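Long-range contacts in cytosolic phospholipase A2 delta (Homo sapiens, PDB 5IZ5), which hydrolyses the sn-2 ester bond of glycerophospholipids in a calcium-dependent way, with a preference for linoleic acid at that position: residues A47-V51 / T71-W76; L193-D199 / R212-M216; L396-K400 / N774-K778; G493-Y497 / Q639-K643; D671-D677 / P729-P735. The protein carries 3 engineered substitutions. All blocks are in the same frame, centred on the assembly; numbering follows the deposited sequence.

In the fold
From the N terminus, interaction 1 comes first. It closes a short loop in the C2 domain, bringing the start of strand 49-55 against the start of strand 75-85. Interaction 2 follows in series and packs the turn after strand 188-193 on strand 210-216. Interactions 1 and 2 reach the same long antiparallel sheet, their centres about 32 Å apart. Interaction 3 spans most of the catalytic region, from the end of helix 386-397 to the loop before helix 779-794. Interactions 4 and 5 both fall within that span, one after the other. Interaction 4 joins strand 492-494 and the turn after it to residues 639-643. Interaction 5 pairs two parallel strands of the same mixed sheet.

Interaction 1 of 5, residues A47-V51 / T71-W76; sequences ADPYV and TSHPVW
Val51 and Trp76 form the tight part of this contact. Val51 CG2 sits over one face of the indole, 3.4 Å from Trp76 CH2, as a CH-pi contact. It is placed there because CG2 lies beside the backbone N while CG1 is anti to it (chi1 -177°). Pro74 CB lies over the opposite face, toward its rim. At the ring edge, Trp76 NE1 gives a weak hydrogen bond to Pro49 O (3.4 Å). Pro49 CB also touches Trp76 CZ2 at 3.9 Å, and Pro49 CG meets Pro74 CG at 3.7 Å. With an alanine at Trp76, a gap would probably open beside Val51 CG2 and Pro49 O would lose its indole donor. The other end is looser and partly exposed. The Thr71 side chain crosses that of Pro49 at about a right angle, Thr71 CG2 3.8 Å from Pro49 CD. Thr71 N makes a weak hydrogen bond to Ala47 O (3.4 Å). Thr71 OG1 accepts from His73 N in an ST turn. Asp48, a predicted calcium ligand, turns its CB away from this packing, and its backbone N bonds to Asp98, another predicted ligand. The arrangement is that of a C2 beta-sandwich, with a hydrophobic core beneath its calcium-binding loops.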
# COMPACT_ATOMS: atom_id res chain seq x y z
N ALA B 47 43.81 -7.07 2.79
CA ALA B 47 42.53 -7.41 3.42
C ALA B 47 42.57 -8.78 4.08
O ALA B 47 43.45 -9.60 3.79
CB ALA B 47 41.41 -7.37 2.39
N ASP B 48 41.61 -9.01 4.97
CA ASP B 48 41.38 -10.32 5.57
C ASP B 48 40.04 -10.84 5.05
O ASP B 48 39.02 -10.75 5.74
CB ASP B 48 41.34 -10.18 7.10
CG ASP B 48 42.63 -9.64 7.67
OD1 ASP B 48 43.73 -10.15 7.32
OD2 ASP B 48 42.56 -8.68 8.46
N PRO B 49 40.03 -11.37 3.81
CA PRO B 49 38.75 -11.54 3.13
C PRO B 49 38.04 -12.87 3.37
O PRO B 49 38.68 -13.92 3.46
CB PRO B 49 39.15 -11.41 1.66
CG PRO B 49 40.56 -11.89 1.60
CD PRO B 49 41.14 -11.87 2.98
N TYR B 50 36.71 -12.79 3.48
CA TYR B 50 35.84 -13.96 3.45
C TYR B 50 34.65 -13.67 2.53
O TYR B 50 34.29 -12.51 2.33
CB TYR B 50 35.35 -14.32 4.85
CG TYR B 50 34.59 -13.23 5.56
CD1 TYR B 50 33.20 -13.14 5.47
CD2 TYR B 50 35.26 -12.27 6.33
CE1 TYR B 50 32.50 -12.15 6.13
CE2 TYR B 50 34.56 -11.27 6.99
CZ TYR B 50 33.19 -11.21 6.88
OH TYR B 50 32.49 -10.23 7.53
N VAL B 51 34.05 -14.73 1.98
CA VAL B 51 32.90 -14.58 1.10
C VAL B 51 31.61 -14.99 1.82
O VAL B 51 31.56 -16.00 2.52
CB VAL B 51 33.04 -15.41 -0.19
CG1 VAL B 51 31.85 -15.16 -1.12
CG2 VAL B 51 34.34 -15.07 -0.90
N THR B 71 46.02 -11.22 2.32
CA THR B 71 46.31 -11.79 0.98
C THR B 71 46.04 -10.87 -0.22
O THR B 71 46.92 -10.73 -1.06
CB THR B 71 45.68 -13.19 0.76
OG1 THR B 71 45.79 -13.53 -0.62
CG2 THR B 71 44.20 -13.23 1.17
N SER B 72 44.85 -10.29 -0.33
CA SER B 72 44.48 -9.47 -1.50
C SER B 72 44.23 -10.33 -2.77
O SER B 72 43.61 -9.88 -3.75
CB SER B 72 45.54 -8.39 -1.73
OG SER B 72 45.31 -7.68 -2.93
N HIS B 73 44.66 -11.59 -2.72
CA HIS B 73 44.37 -12.56 -3.76
C HIS B 73 43.98 -13.91 -3.13
O HIS B 73 44.68 -14.90 -3.28
CB HIS B 73 45.58 -12.74 -4.69
CG HIS B 73 45.57 -14.02 -5.45
ND1 HIS B 73 44.49 -14.44 -6.21
CD2 HIS B 73 46.49 -15.01 -5.55
CE1 HIS B 73 44.76 -15.61 -6.75
NE2 HIS B 73 45.97 -15.98 -6.36
N PRO B 74 42.84 -13.94 -2.42
CA PRO B 74 42.50 -15.14 -1.65
C PRO B 74 42.09 -16.33 -2.52
O PRO B 74 41.47 -16.15 -3.56
CB PRO B 74 41.32 -14.67 -0.81
CG PRO B 74 40.67 -13.62 -1.65
CD PRO B 74 41.82 -12.89 -2.29
N VAL B 75 42.46 -17.53 -2.07
CA VAL B 75 42.02 -18.78 -2.68
C VAL B 75 41.34 -19.62 -1.60
O VAL B 75 42.01 -20.16 -0.72
CB VAL B 75 43.20 -19.58 -3.27
CG1 VAL B 75 42.72 -20.90 -3.87
CG2 VAL B 75 43.93 -18.75 -4.32
N TRP B 76 40.01 -19.70 -1.65
CA TRP B 76 39.23 -20.43 -0.65
C TRP B 76 38.97 -21.88 -1.06
O TRP B 76 39.15 -22.80 -0.27
CB TRP B 76 37.89 -19.75 -0.41
CG TRP B 76 37.95 -18.39 0.20
CD1 TRP B 76 38.09 -18.09 1.53
CD2 TRP B 76 37.83 -17.14 -0.48
NE1 TRP B 76 38.08 -16.72 1.71
CE2 TRP B 76 37.92 -16.12 0.49
CE3 TRP B 76 37.65 -16.78 -1.82
CZ2 TRP B 76 37.85 -14.76 0.16
CZ3 TRP B 76 37.58 -15.43 -2.15
CH2 TRP B 76 37.67 -14.44 -1.16

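Interaction 2 of 5, residues L193-D199 / R212-M216; sequences LKGSYED and RFHYM
Glu198 and His214 meet through two hydrogen bonds to one carboxylate. Glu198 OE2 accepts a hydrogen bond from His214 ND1 at 2.8 Å on its syn lone pair, almost in the plane of the imidazole. Glu198 OE1 accepts one from the backbone N of His214 at 2.9 Å, nearly straight (171°) but tilted out of the carboxylate plane. The Glu198 chain bends at chi2 (78°), which brings the carboxylate to His214. Its plane lies 21° from that of the ring. Arg212 O, 3.5 Å from Glu198 OE2, is another acceptor and not bonded to it; Gln201 NE2 satisfies it. The carbonyl of His214 is used too: Tyr197 N points at His214 O from 2.8 Å, nearly along the C=O axis. Ser196 OG works inside its own turn, donating to Leu193 O at 2.6 Å and accepting from Asp199 N in an ST motif. Leu193 O also accepts from Ser196 N, which closes a type II turn with Gly195 at its third position. A water joins Gly195 O to Met216 N. Leu193 CD2 is over a face of the Tyr215 ring, and Leu193 CB is 3.7 Å from Phe213 CD1. The loop is thus held to strand 210-216 by polar bonds, two of which fix the Glu198 carboxylate. ND1 is the donor and so protonated; the carboxylate would probably favour a positively charged imidazole.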
# COMPACT_ATOMS: atom_id res chain seq x y z
N LEU B 193 16.08 -22.06 14.68
CA LEU B 193 15.77 -22.76 13.45
C LEU B 193 16.08 -21.83 12.29
O LEU B 193 15.23 -21.04 11.86
CB LEU B 193 14.30 -23.21 13.46
CG LEU B 193 13.67 -23.93 12.25
CD1 LEU B 193 14.67 -24.60 11.33
CD2 LEU B 193 12.62 -24.93 12.71
N LYS B 194 17.32 -21.91 11.80
CA LYS B 194 17.79 -21.05 10.73
C LYS B 194 16.94 -21.21 9.47
O LYS B 194 16.71 -22.32 9.01
CB LYS B 194 19.24 -21.35 10.35
CG LYS B 194 20.30 -20.49 11.00
CD LYS B 194 21.58 -20.62 10.17
CE LYS B 194 22.19 -19.26 9.84
NZ LYS B 194 23.12 -19.34 8.68
N GLY B 195 16.50 -20.09 8.91
CA GLY B 195 15.65 -20.09 7.73
C GLY B 195 14.17 -19.99 8.03
O GLY B 195 13.37 -19.78 7.12
N SER B 196 13.79 -20.12 9.30
CA SER B 196 12.40 -19.97 9.70
C SER B 196 12.04 -18.50 9.82
O SER B 196 12.92 -17.65 9.92
CB SER B 196 12.14 -20.66 11.04
OG SER B 196 12.82 -20.00 12.10
N TYR B 197 10.74 -18.22 9.86
CA TYR B 197 10.24 -16.86 10.09
C TYR B 197 10.65 -16.33 11.46
O TYR B 197 11.08 -15.18 11.59
CB TYR B 197 8.71 -16.83 9.95
CG TYR B 197 8.04 -15.56 10.42
CD1 TYR B 197 8.23 -14.35 9.76
CD2 TYR B 197 7.20 -15.56 11.53
CE1 TYR B 197 7.61 -13.19 10.20
CE2 TYR B 197 6.58 -14.41 11.99
CZ TYR B 197 6.78 -13.23 11.31
OH TYR B 197 6.14 -12.08 11.75
N GLU B 198 10.51 -17.17 12.48
CA GLU B 198 10.79 -16.77 13.85
C GLU B 198 12.29 -16.71 14.09
O GLU B 198 12.77 -15.86 14.84
CB GLU B 198 10.14 -17.74 14.83
CG GLU B 198 8.62 -17.74 14.82
CD GLU B 198 8.01 -18.51 13.65
OE1 GLU B 198 8.76 -19.09 12.84
OE2 GLU B 198 6.76 -18.55 13.56
N ASP B 199 13.02 -17.61 13.43
CA ASP B 199 14.48 -17.70 13.52
C ASP B 199 14.96 -18.20 14.89
O ASP B 199 15.48 -19.32 15.00
CB ASP B 199 15.16 -16.38 13.16
CG ASP B 199 16.66 -16.51 13.13
OD1 ASP B 199 17.34 -15.92 13.99
OD2 ASP B 199 17.18 -17.22 12.25
N ARG B 212 6.16 -22.45 18.18
CA ARG B 212 5.89 -22.81 16.79
C ARG B 212 6.90 -22.11 15.90
O ARG B 212 7.13 -20.91 16.05
CB ARG B 212 4.46 -22.38 16.42
CG ARG B 212 4.13 -22.41 14.92
CD ARG B 212 3.41 -23.67 14.50
NE ARG B 212 2.11 -23.77 15.15
CZ ARG B 212 1.30 -24.81 14.99
NH1 ARG B 212 1.65 -25.83 14.21
NH2 ARG B 212 0.14 -24.83 15.62
N PHE B 213 7.50 -22.86 14.99
CA PHE B 213 8.33 -22.30 13.93
C PHE B 213 7.68 -22.57 12.58
O PHE B 213 7.19 -23.68 12.33
CB PHE B 213 9.72 -22.91 13.93
CG PHE B 213 10.57 -22.52 15.11
CD1 PHE B 213 11.49 -21.47 15.01
CD2 PHE B 213 10.48 -23.21 16.30
CE1 PHE B 213 12.29 -21.12 16.09
CE2 PHE B 213 11.27 -22.86 17.38
CZ PHE B 213 12.18 -21.81 17.28
N HIS B 214 7.71 -21.56 11.71
CA HIS B 214 7.28 -21.72 10.33
C HIS B 214 8.49 -21.57 9.43
O HIS B 214 9.27 -20.62 9.59
CB HIS B 214 6.25 -20.67 9.98
CG HIS B 214 5.03 -20.70 10.84
ND1 HIS B 214 4.99 -20.09 12.08
CD2 HIS B 214 3.81 -21.24 10.65
CE1 HIS B 214 3.79 -20.26 12.61
NE2 HIS B 214 3.05 -20.96 11.76
N TYR B 215 8.65 -22.49 8.49
CA TYR B 215 9.80 -22.47 7.60
C TYR B 215 9.49 -23.24 6.33
O TYR B 215 8.62 -24.10 6.29
CB TYR B 215 11.01 -23.09 8.31
CG TYR B 215 10.77 -24.50 8.76
CD1 TYR B 215 11.31 -25.58 8.06
CD2 TYR B 215 9.98 -24.76 9.87
CE1 TYR B 215 11.07 -26.88 8.47
CE2 TYR B 215 9.74 -26.05 10.28
CZ TYR B 215 10.28 -27.10 9.58
OH TYR B 215 10.04 -28.38 10.00
N MET B 216 10.22 -22.91 5.28
CA MET B 216 10.04 -23.56 3.99
C MET B 216 10.41 -25.04 4.03
O MET B 216 11.49 -25.40 4.51
CB MET B 216 10.90 -22.87 2.96
CG MET B 216 10.30 -21.60 2.40
SD MET B 216 11.50 -20.71 1.40
CE MET B 216 12.07 -21.97 0.30
O HOH W 1 11.30 -20.22 5.42

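Interaction 3 of 5, residues L396-K400 / N774-K778; sequences LAKSK and NMTYK. With SO4 (sulfate ion), chain M.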
# COMPACT_ATOMS: atom_id res chain seq x y z
N LEU B 396 -16.83 21.61 10.23
CA LEU B 396 -15.86 22.41 9.50
C LEU B 396 -15.90 23.88 9.98
O LEU B 396 -14.92 24.61 9.85
CB LEU B 396 -16.07 22.29 7.99
CG LEU B 396 -14.87 22.47 7.06
CD1 LEU B 396 -13.65 21.67 7.47
CD2 LEU B 396 -15.27 22.08 5.64
N ALA B 397 -17.04 24.29 10.55
CA ALA B 397 -17.23 25.66 11.05
C ALA B 397 -16.65 25.91 12.44
O ALA B 397 -16.22 27.02 12.74
CB ALA B 397 -18.71 26.02 11.03
N LYS B 398 -16.66 24.89 13.30
CA LYS B 398 -16.21 25.06 14.69
C LYS B 398 -14.73 25.46 14.77
O LYS B 398 -13.95 25.15 13.88
CB LYS B 398 -16.45 23.78 15.50
CG LYS B 398 -15.46 22.67 15.19
CD LYS B 398 -15.90 21.33 15.75
CE LYS B 398 -15.00 20.22 15.24
NZ LYS B 398 -15.06 19.03 16.13
N SER B 399 -14.37 26.13 15.86
CA SER B 399 -13.00 26.59 16.06
C SER B 399 -12.05 25.42 16.27
O SER B 399 -12.27 24.58 17.13
CB SER B 399 -12.91 27.53 17.27
OG SER B 399 -11.56 27.80 17.61
N LYS B 400 -10.98 25.39 15.49
CA LYS B 400 -9.99 24.34 15.58
C LYS B 400 -8.89 24.65 16.58
O LYS B 400 -8.01 23.83 16.79
CB LYS B 400 -9.40 24.04 14.20
CG LYS B 400 -10.45 23.70 13.15
CD LYS B 400 -11.35 22.55 13.59
CE LYS B 400 -12.23 22.04 12.46
NZ LYS B 400 -13.12 23.10 11.91
N ASN B 774 -6.39 24.71 5.13
CA ASN B 774 -7.46 25.32 5.92
C ASN B 774 -8.49 24.28 6.33
O ASN B 774 -9.03 23.57 5.48
CB ASN B 774 -8.14 26.47 5.16
CG ASN B 774 -9.14 27.22 6.01
OD1 ASN B 774 -9.15 27.11 7.24
ND2 ASN B 774 -10.00 28.00 5.37
N MET B 775 -8.74 24.21 7.63
CA MET B 775 -9.68 23.26 8.20
C MET B 775 -10.83 23.97 8.92
O MET B 775 -11.58 23.34 9.67
CB MET B 775 -8.94 22.31 9.16
CG MET B 775 -8.10 21.23 8.47
SD MET B 775 -9.05 20.00 7.54
CE MET B 775 -10.44 19.69 8.63
N THR B 776 -10.96 25.28 8.71
CA THR B 776 -12.05 26.06 9.29
C THR B 776 -12.75 26.85 8.19
O THR B 776 -12.19 27.78 7.63
CB THR B 776 -11.54 27.03 10.37
OG1 THR B 776 -10.67 26.33 11.26
CG2 THR B 776 -12.71 27.62 11.15
N TYR B 777 -13.97 26.43 7.87
CA TYR B 777 -14.79 27.08 6.85
C TYR B 777 -15.95 27.78 7.55
O TYR B 777 -16.68 27.15 8.30
CB TYR B 777 -15.37 26.04 5.89
CG TYR B 777 -14.44 25.50 4.82
CD1 TYR B 777 -14.96 24.88 3.69
CD2 TYR B 777 -13.05 25.61 4.92
CE1 TYR B 777 -14.13 24.37 2.70
CE2 TYR B 777 -12.22 25.11 3.93
CZ TYR B 777 -12.77 24.48 2.83
OH TYR B 777 -11.94 23.98 1.85
N LYS B 778 -16.11 29.08 7.30
CA LYS B 778 -17.34 29.77 7.68
C LYS B 778 -18.48 29.12 6.91
O LYS B 778 -18.31 28.78 5.74
CB LYS B 778 -17.25 31.26 7.33
CG LYS B 778 -16.27 32.04 8.18
CD LYS B 778 -15.70 33.25 7.45
CE LYS B 778 -16.78 34.26 7.09
NZ LYS B 778 -16.18 35.54 6.63
S SO4 M . -10.19 28.35 14.31
O1 SO4 M . -11.40 29.15 14.06
O2 SO4 M . -10.21 27.13 13.47
O3 SO4 M . -8.99 29.15 14.00
O4 SO4 M . -10.13 27.96 15.74
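This is a helix-end contact of the alpha/beta, patatin-like catalytic domain, joining the C-terminal turn of helix 386-397 to the loop that leads into helix 779-794. Leu396 O accepts Tyr777 N at 2.9 Å, the donor standing well above the carbonyl plane. Beside this bond, Leu396 CD2 lies over one face of the Tyr777 ring, 3.4 Å from Tyr777 CD1, and Leu396 CD1 reaches Met775 CE. Met775 lies near, without touching, substrate-binding Gly335. Lys400 bends at chi2 and chi4 (-55° and -59°), which folds its amine back toward the helix end. There it donates to Lys398 O and, outside the segments, to His395 O, besides Met775 O across the contact. A methionine in place of Lys400 would probably leave these carbonyls without their common donor and weaken the tie between helix end and loop. A sulfate, probably from crystallisation, accepts from Lys400 N, which is 2.8 Å from its O2. The amine of Lys400 meets the loop most directly at Met775 O, with NZ 2.7 Å away.

Interaction 4 of 5, residues G493-Y497 / Q639-K643; sequences GFLKY and QLTPK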
# COMPACT_ATOMS: atom_id res chain seq x y z
N GLY B 493 -4.98 -4.45 -1.11
CA GLY B 493 -3.85 -5.08 -1.76
C GLY B 493 -3.18 -4.34 -2.89
O GLY B 493 -3.55 -3.22 -3.24
N PHE B 494 -2.18 -5.01 -3.46
CA PHE B 494 -1.32 -4.45 -4.48
C PHE B 494 -1.84 -4.84 -5.84
O PHE B 494 -1.93 -6.02 -6.15
CB PHE B 494 0.10 -5.02 -4.35
CG PHE B 494 0.87 -4.49 -3.19
CD1 PHE B 494 1.85 -3.53 -3.40
CD2 PHE B 494 0.66 -4.97 -1.90
CE1 PHE B 494 2.59 -3.04 -2.34
CE2 PHE B 494 1.40 -4.48 -0.84
CZ PHE B 494 2.36 -3.51 -1.06
N LEU B 495 -2.14 -3.83 -6.67
CA LEU B 495 -2.53 -4.07 -8.05
C LEU B 495 -1.39 -4.77 -8.84
O LEU B 495 -1.63 -5.71 -9.59
CB LEU B 495 -2.93 -2.75 -8.72
CG LEU B 495 -4.15 -2.01 -8.13
CD1 LEU B 495 -4.34 -0.65 -8.79
CD2 LEU B 495 -5.42 -2.84 -8.25
N LYS B 496 -0.15 -4.35 -8.63
CA LYS B 496 1.00 -4.93 -9.33
C LYS B 496 1.23 -6.43 -9.05
O LYS B 496 1.58 -7.20 -9.95
CB LYS B 496 2.27 -4.14 -8.96
CG LYS B 496 3.55 -4.52 -9.71
CD LYS B 496 4.80 -4.32 -8.83
CE LYS B 496 5.27 -2.89 -8.78
NZ LYS B 496 6.66 -2.83 -8.28
N TYR B 497 1.02 -6.86 -7.81
CA TYR B 497 1.35 -8.24 -7.40
C TYR B 497 0.14 -9.18 -7.36
O TYR B 497 0.29 -10.40 -7.15
CB TYR B 497 2.03 -8.25 -6.03
CG TYR B 497 3.31 -7.45 -5.93
CD1 TYR B 497 4.48 -7.87 -6.55
CD2 TYR B 497 3.36 -6.28 -5.18
CE1 TYR B 497 5.65 -7.13 -6.45
CE2 TYR B 497 4.52 -5.55 -5.07
CZ TYR B 497 5.67 -5.98 -5.70
OH TYR B 497 6.83 -5.25 -5.59
N GLN B 639 15.03 -7.06 -4.90
CA GLN B 639 14.75 -5.73 -4.33
C GLN B 639 13.27 -5.34 -4.36
O GLN B 639 12.94 -4.18 -4.11
CB GLN B 639 15.55 -4.65 -5.07
CG GLN B 639 16.99 -5.05 -5.41
CD GLN B 639 17.78 -3.91 -6.02
OE1 GLN B 639 17.38 -3.33 -7.04
NE2 GLN B 639 18.92 -3.58 -5.41
N LEU B 640 12.37 -6.28 -4.65
CA LEU B 640 10.94 -5.98 -4.67
C LEU B 640 10.29 -6.07 -3.29
O LEU B 640 10.93 -6.47 -2.33
CB LEU B 640 10.22 -6.88 -5.68
CG LEU B 640 10.55 -6.60 -7.15
CD1 LEU B 640 9.63 -7.39 -8.07
CD2 LEU B 640 10.45 -5.12 -7.49
N THR B 641 9.01 -5.70 -3.19
CA THR B 641 8.33 -5.56 -1.90
C THR B 641 8.10 -6.85 -1.09
O THR B 641 8.09 -6.79 0.15
CB THR B 641 6.99 -4.80 -2.07
OG1 THR B 641 7.24 -3.49 -2.59
CG2 THR B 641 6.22 -4.66 -0.76
N PRO B 642 7.90 -8.01 -1.75
CA PRO B 642 7.58 -9.23 -1.00
C PRO B 642 8.56 -9.54 0.14
O PRO B 642 8.13 -10.01 1.19
CB PRO B 642 7.63 -10.32 -2.07
CG PRO B 642 7.17 -9.61 -3.29
CD PRO B 642 7.82 -8.26 -3.20
N LYS B 643 9.84 -9.23 -0.05
CA LYS B 643 10.84 -9.52 0.97
C LYS B 643 10.91 -8.51 2.12
O LYS B 643 11.64 -8.75 3.08
CB LYS B 643 12.19 -9.82 0.32
CG LYS B 643 13.41 -9.01 0.71
CD LYS B 643 13.54 -7.72 -0.07
CE LYS B 643 14.73 -6.91 0.43
NZ LYS B 643 14.79 -5.57 -0.22
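The short turn after strand 492-494 of the mixed catalytic sheet packs here on a loop that leads to strand 649-650. Tyr497 and Thr641 carry the contact. Tyr497 OH accepts the backbone N of Thr641 in a bond that is nearly straight (164°), though long at 3.3 Å. The two side chains cross at about a right angle, and Thr641 CB lies 3.6 Å from Tyr497 OH. Leu640 CB touches the same hydroxyl, at 3.8 Å from Tyr497 OH, and Pro642 CD meets Tyr497 CZ at 4.0 Å. Thr641 has its CG2 anti to the backbone N and OG1 beside it (chi1 -61°). This sends the methyl to Phe494, with Thr641 CG2 4.0 Å from Phe494 CZ. Lys496 CD lies over one face of the Tyr497 ring. All touching residues are buried. Glu483 bonds to Tyr497 OH and Thr641 OG1 and forms a salt bridge with Lys496, which also bridges Asp634 of helix 631-634. Glu483 belongs to strand 482-487, which pairs with strand 492-494, while helix 623-628 covers Leu640 and Lys496 through Phe625.

Interaction 5 of 5, residues D671-D677 / P729-P735; sequences DLILSFD and PILLHFP
Ser675 OG and His733 CG both lie anti to their backbone N (chi1 168° for the serine), and this brings Ser675 OG to the imidazole edge. The OG lies in the ring plane, 2.9 Å from His733 ND1, in a hydrogen bond whose donor may be either. Asp677 CB touches His733 CE1 at 3.5 Å, and His733 NE2 bonds to Pro683 O, so both ring nitrogens are engaged. On the sheet face opposite Ser675 and His733, the side chains of Phe676 and Phe734 lie side by side. The rings meet obliquely, planes 56° apart, with Phe676 CE1 3.5 Å from Phe734 CD2. Leu674 CD2 rests 3.9 Å from Leu732 CB on this same side, and Leu672 CD1 meets Ile730 CG2 at 3.6 Å. The backbones form a parallel pair, 18° apart, in the central mixed sheet of the alpha/beta catalytic domain. Six main-chain bonds join them, from Ile730 N to Asp671 O through to Asp677 N and Phe734 O. A water links Asp677 O to Phe734 O. Strand 672-676 sits between strands 327-331 and 730-734, and strand 718-720 runs antiparallel beyond the latter. Helix 797-810 covers Leu672 and Ile730, while His345 of helix 335-351 stacks on Phe676.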
# COMPACT_ATOMS: atom_id res chain seq x y z
N ASP B 671 -17.04 1.70 -18.39
CA ASP B 671 -17.58 2.25 -19.63
C ASP B 671 -17.63 3.77 -19.56
O ASP B 671 -17.32 4.44 -20.54
CB ASP B 671 -18.98 1.69 -19.89
CG ASP B 671 -18.97 0.19 -20.04
OD1 ASP B 671 -18.27 -0.30 -20.94
OD2 ASP B 671 -19.65 -0.50 -19.25
N LEU B 672 -18.03 4.30 -18.41
CA LEU B 672 -18.08 5.74 -18.20
C LEU B 672 -17.47 6.09 -16.84
O LEU B 672 -17.75 5.44 -15.84
CB LEU B 672 -19.53 6.23 -18.26
CG LEU B 672 -19.78 7.69 -17.87
CD1 LEU B 672 -19.11 8.63 -18.85
CD2 LEU B 672 -21.27 7.97 -17.80
N ILE B 673 -16.65 7.14 -16.82
CA ILE B 673 -16.09 7.66 -15.58
C ILE B 673 -16.43 9.13 -15.43
O ILE B 673 -16.12 9.94 -16.31
CB ILE B 673 -14.55 7.51 -15.53
CG1 ILE B 673 -14.17 6.03 -15.63
CG2 ILE B 673 -14.00 8.10 -14.24
CD1 ILE B 673 -12.70 5.80 -15.94
N LEU B 674 -17.08 9.48 -14.33
CA LEU B 674 -17.30 10.88 -13.98
C LEU B 674 -16.10 11.31 -13.14
O LEU B 674 -15.94 10.85 -12.01
CB LEU B 674 -18.60 11.08 -13.21
CG LEU B 674 -19.86 10.46 -13.84
CD1 LEU B 674 -21.09 10.80 -13.02
CD2 LEU B 674 -20.05 10.92 -15.28
N SER B 675 -15.27 12.17 -13.72
CA SER B 675 -14.04 12.62 -13.11
C SER B 675 -14.25 13.97 -12.43
O SER B 675 -14.49 14.98 -13.10
CB SER B 675 -12.94 12.76 -14.17
OG SER B 675 -11.81 13.46 -13.67
N PHE B 676 -14.18 13.97 -11.11
CA PHE B 676 -14.30 15.21 -10.35
C PHE B 676 -12.91 15.68 -9.92
O PHE B 676 -12.17 14.94 -9.26
CB PHE B 676 -15.20 15.00 -9.14
CG PHE B 676 -16.59 14.54 -9.48
CD1 PHE B 676 -17.34 15.18 -10.46
CD2 PHE B 676 -17.18 13.50 -8.78
CE1 PHE B 676 -18.63 14.76 -10.77
CE2 PHE B 676 -18.47 13.08 -9.08
CZ PHE B 676 -19.20 13.71 -10.07
N ASP B 677 -12.55 16.90 -10.30
CA ASP B 677 -11.21 17.44 -10.05
C ASP B 677 -11.32 18.65 -9.16
O ASP B 677 -12.08 19.59 -9.44
CB ASP B 677 -10.54 17.82 -11.37
CG ASP B 677 -9.09 18.24 -11.19
OD1 ASP B 677 -8.19 17.46 -11.56
OD2 ASP B 677 -8.85 19.35 -10.68
N PRO B 729 -12.61 3.88 -21.88
CA PRO B 729 -13.80 4.45 -21.25
C PRO B 729 -14.10 5.89 -21.67
O PRO B 729 -13.19 6.62 -22.07
CB PRO B 729 -13.46 4.41 -19.77
CG PRO B 729 -11.98 4.50 -19.73
CD PRO B 729 -11.50 3.74 -20.92
N ILE B 730 -15.37 6.28 -21.56
CA ILE B 730 -15.79 7.66 -21.76
C ILE B 730 -15.52 8.43 -20.48
O ILE B 730 -15.84 7.96 -19.39
CB ILE B 730 -17.30 7.75 -22.09
CG1 ILE B 730 -17.61 7.00 -23.39
CG2 ILE B 730 -17.76 9.20 -22.19
CD1 ILE B 730 -19.07 6.71 -23.60
N LEU B 731 -14.98 9.64 -20.62
CA LEU B 731 -14.73 10.51 -19.48
C LEU B 731 -15.49 11.82 -19.56
O LEU B 731 -15.41 12.54 -20.55
CB LEU B 731 -13.24 10.80 -19.38
CG LEU B 731 -12.52 9.78 -18.49
CD1 LEU B 731 -11.30 9.25 -19.20
CD2 LEU B 731 -12.16 10.39 -17.14
N LEU B 732 -16.23 12.11 -18.50
CA LEU B 732 -16.84 13.40 -18.26
C LEU B 732 -16.10 14.04 -17.11
O LEU B 732 -16.15 13.55 -15.98
CB LEU B 732 -18.32 13.26 -17.91
CG LEU B 732 -19.37 13.73 -18.92
CD1 LEU B 732 -18.93 13.55 -20.37
CD2 LEU B 732 -20.68 13.00 -18.67
N HIS B 733 -15.42 15.15 -17.40
CA HIS B 733 -14.54 15.79 -16.45
C HIS B 733 -15.14 17.09 -15.93
O HIS B 733 -15.55 17.96 -16.71
CB HIS B 733 -13.21 16.07 -17.14
CG HIS B 733 -12.16 16.62 -16.23
ND1 HIS B 733 -11.56 15.86 -15.24
CD2 HIS B 733 -11.59 17.84 -16.16
CE1 HIS B 733 -10.67 16.59 -14.61
NE2 HIS B 733 -10.67 17.80 -15.14
N PHE B 734 -15.17 17.22 -14.60
CA PHE B 734 -15.77 18.37 -13.93
C PHE B 734 -14.71 19.14 -13.15
O PHE B 734 -14.43 18.82 -11.99
CB PHE B 734 -16.86 17.91 -12.97
CG PHE B 734 -17.97 17.15 -13.64
CD1 PHE B 734 -19.17 17.79 -13.96
CD2 PHE B 734 -17.82 15.82 -13.98
CE1 PHE B 734 -20.20 17.10 -14.58
CE2 PHE B 734 -18.83 15.12 -14.61
CZ PHE B 734 -20.02 15.76 -14.91
N PRO B 735 -14.11 20.17 -13.77
CA PRO B 735 -13.13 20.95 -13.05
C PRO B 735 -13.77 21.85 -12.00
O PRO B 735 -14.96 22.17 -12.09
CB PRO B 735 -12.46 21.78 -14.14
CG PRO B 735 -13.49 21.90 -15.21
CD PRO B 735 -14.30 20.64 -15.16
O HOH W 2 -14.92 20.01 -9.54